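Local structure of polymerase X (Deinococcus radiodurans, 2W9M) at residues R441-R444 with A445-P449. The protein probably catalyses template-directed DNA synthesis in repair, as a family X polymerase, and carries a PHP domain that binds three zinc ions. Sequence-based numbering, arbitrary orientation.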
ATOM      1  N   ARG A 441       0.772 -24.396  -1.954  1.00 34.97           N
ATOM      2  CA  ARG A 441      -0.483 -23.716  -2.250  1.00 28.27           C
ATOM      3  C   ARG A 441      -0.313 -22.658  -3.339  1.00 31.21           C
ATOM      4  O   ARG A 441      -1.060 -22.632  -4.317  1.00 31.96           O
ATOM      5  CB  ARG A 441      -1.019 -23.071  -0.970  1.00 37.06           C
ATOM      6  CG  ARG A 441      -2.192 -22.122  -1.151  1.00 32.22           C
ATOM      7  CD  ARG A 441      -2.426 -21.355   0.146  1.00 29.13           C
ATOM      8  NE  ARG A 441      -3.781 -20.825   0.274  1.00 32.14           N
ATOM      9  CZ  ARG A 441      -4.172 -20.035   1.269  1.00 32.41           C
ATOM     10  NH1 ARG A 441      -3.308 -19.684   2.210  1.00 29.02           N
ATOM     11  NH2 ARG A 441      -5.422 -19.594   1.328  1.00 21.72           N
ATOM     12  N   LEU A 442       0.680 -21.794  -3.170  1.00 25.77           N
ATOM     13  CA  LEU A 442       0.900 -20.693  -4.102  1.00 28.74           C
ATOM     14  C   LEU A 442       1.508 -21.144  -5.432  1.00 33.03           C
ATOM     15  O   LEU A 442       1.180 -20.589  -6.485  1.00 25.18           O
ATOM     16  CB  LEU A 442       1.745 -19.597  -3.442  1.00 27.83           C
ATOM     17  CG  LEU A 442       0.916 -18.637  -2.582  1.00 21.72           C
ATOM     18  CD1 LEU A 442       1.624 -18.260  -1.305  1.00 36.68           C
ATOM     19  CD2 LEU A 442       0.546 -17.400  -3.380  1.00 27.24           C
ATOM     20  N   ILE A 443       2.384 -22.144  -5.388  1.00 29.16           N
ATOM     21  CA  ILE A 443       2.941 -22.717  -6.611  1.00 26.04           C
ATOM     22  C   ILE A 443       1.819 -23.279  -7.475  1.00 26.41           C
ATOM     23  O   ILE A 443       1.808 -23.099  -8.695  1.00 28.07           O
ATOM     24  CB  ILE A 443       3.941 -23.838  -6.313  1.00 29.88           C
ATOM     25  CG1 ILE A 443       5.228 -23.266  -5.730  1.00 27.24           C
ATOM     26  CG2 ILE A 443       4.263 -24.607  -7.578  1.00 28.33           C
ATOM     27  CD1 ILE A 443       6.233 -24.318  -5.354  1.00 19.51           C
ATOM     28  N   ARG A 444       0.878 -23.957  -6.825  1.00 24.65           N
ATOM     29  CA  ARG A 444      -0.285 -24.522  -7.496  1.00 26.09           C
ATOM     30  C   ARG A 444      -1.134 -23.437  -8.157  1.00 31.17           C
ATOM     31  O   ARG A 444      -1.574 -23.590  -9.296  1.00 40.23           O
ATOM     32  CB  ARG A 444      -1.126 -25.312  -6.491  1.00 28.14           C
ATOM     33  CG  ARG A 444      -2.542 -25.640  -6.947  1.00 42.18           C
ATOM     34  CD  ARG A 444      -2.680 -27.103  -7.320  1.00 47.55           C
ATOM     35  NE  ARG A 444      -3.820 -27.714  -6.640  1.00 50.92           N
ATOM     36  CZ  ARG A 444      -4.985 -27.986  -7.220  1.00 51.56           C
ATOM     37  NH1 ARG A 444      -5.168 -27.715  -8.506  1.00 47.22           N
ATOM     38  NH2 ARG A 444      -5.963 -28.537  -6.511  1.00 39.44           N
ATOM     39  N   ALA A 445      -1.353 -22.336  -7.445  1.00 22.29           N
ATOM     40  CA  ALA A 445      -2.197 -21.255  -7.948  1.00 21.88           C
ATOM     41  C   ALA A 445      -1.565 -20.478  -9.102  1.00 28.87           C
ATOM     42  O   ALA A 445      -2.252 -20.131 -10.058  1.00 29.96           O
ATOM     43  CB  ALA A 445      -2.576 -20.311  -6.821  1.00 25.07           C
ATOM     44  N   VAL A 446      -0.266 -20.199  -9.015  1.00 24.65           N
ATOM     45  CA  VAL A 446       0.411 -19.447 -10.071  1.00 24.60           C
ATOM     46  C   VAL A 446       0.732 -20.327 -11.275  1.00 26.26           C
ATOM     47  O   VAL A 446       1.214 -19.840 -12.294  1.00 26.27           O
ATOM     48  CB  VAL A 446       1.710 -18.765  -9.570  1.00 28.94           C
ATOM     49  CG1 VAL A 446       1.396 -17.729  -8.495  1.00 23.23           C
ATOM     50  CG2 VAL A 446       2.693 -19.801  -9.051  1.00 21.16           C
ATOM     51  N   SER A 447       0.457 -21.622 -11.153  1.00 26.83           N
ATOM     52  CA  SER A 447       0.684 -22.563 -12.248  1.00 27.64           C
ATOM     53  C   SER A 447      -0.579 -22.791 -13.078  1.00 27.12           C
ATOM     54  O   SER A 447      -0.559 -23.526 -14.066  1.00 31.39           O
ATOM     55  CB  SER A 447       1.193 -23.903 -11.707  1.00 14.62           C
ATOM     56  OG  SER A 447       2.526 -23.806 -11.231  1.00 29.35           O
ATOM     57  N   HIS A 448      -1.678 -22.166 -12.666  1.00 28.27           N
ATOM     58  CA  HIS A 448      -2.959 -22.321 -13.353  1.00 30.22           C
ATOM     59  C   HIS A 448      -2.840 -21.763 -14.770  1.00 21.54           C
ATOM     60  O   HIS A 448      -2.129 -20.790 -14.997  1.00 31.28           O
ATOM     61  CB  HIS A 448      -4.058 -21.599 -12.569  1.00 25.95           C
ATOM     62  CG  HIS A 448      -5.450 -21.926 -13.015  1.00 30.92           C
ATOM     63  ND1 HIS A 448      -6.005 -21.411 -14.170  1.00 29.84           N
ATOM     64  CD2 HIS A 448      -6.414 -22.685 -12.443  1.00 19.55           C
ATOM     65  CE1 HIS A 448      -7.243 -21.856 -14.295  1.00 35.14           C
ATOM     66  NE2 HIS A 448      -7.515 -22.631 -13.261  1.00 21.74           N
ATOM     67  N   PRO A 449      -3.517 -22.393 -15.734  1.00 28.87           N
ATOM     68  CA  PRO A 449      -3.453 -21.959 -17.137  1.00 32.04           C
ATOM     69  C   PRO A 449      -4.046 -20.568 -17.379  1.00 29.82           C
ATOM     70  O   PRO A 449      -3.632 -19.894 -18.320  1.00 34.94           O
ATOM     71  CB  PRO A 449      -4.295 -23.013 -17.873  1.00 27.82           C
ATOM     72  CG  PRO A 449      -4.336 -24.185 -16.967  1.00 31.90           C
ATOM     73  CD  PRO A 449      -4.273 -23.646 -15.572  1.00 32.85           C
TER
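Ser447 folds back on the last turn of helix 435-446, and its OG donates a hydrogen bond to Ile443 O at 2.7 Å. The hydroxyl lies beside the backbone N of its own residue (chi1 -71°), which turns it toward the preceding turn; it meets the carbonyl at a C=O...OG angle of 152°, tilted from the carbonyl plane. A side chain thus grips one of the carbonyls at the helix C-terminus. Upstream the bonding is that of a regular alpha-helix: Ala445 N binds Arg441 O, and Val446 N reaches Leu442 O at 2.9 Å with a straighter N-H...O angle of 164°. One residue on, Ser447 N makes a weak bond, 3.4 Å long, to Arg444 O, three residues back.

The tight side is formed by Val446, whose CG2 sits between its backbone N and carbonyl carbon and is pressed against the carbonyls of the turn before, 3.1 Å from Leu442 O and 3.4 Å from Ile443 O. Leu442 is buried beside it, and Ala445 is buried against Ile404. The solvent side is looser: Ile443 CG2 merely approaches Ser447 OG at 4.1 Å, and Arg444 is exposed.

Strand 422-426, this helix and strand 453-454 form a beta-alpha-beta unit of the zinc-binding PHP domain. Leu442 and Val446 pack against Leu454 of the second strand and against helix 472-482, whose Asn482 ND2 binds the carbonyls of Val446 and His448 as the chain leaves the helix.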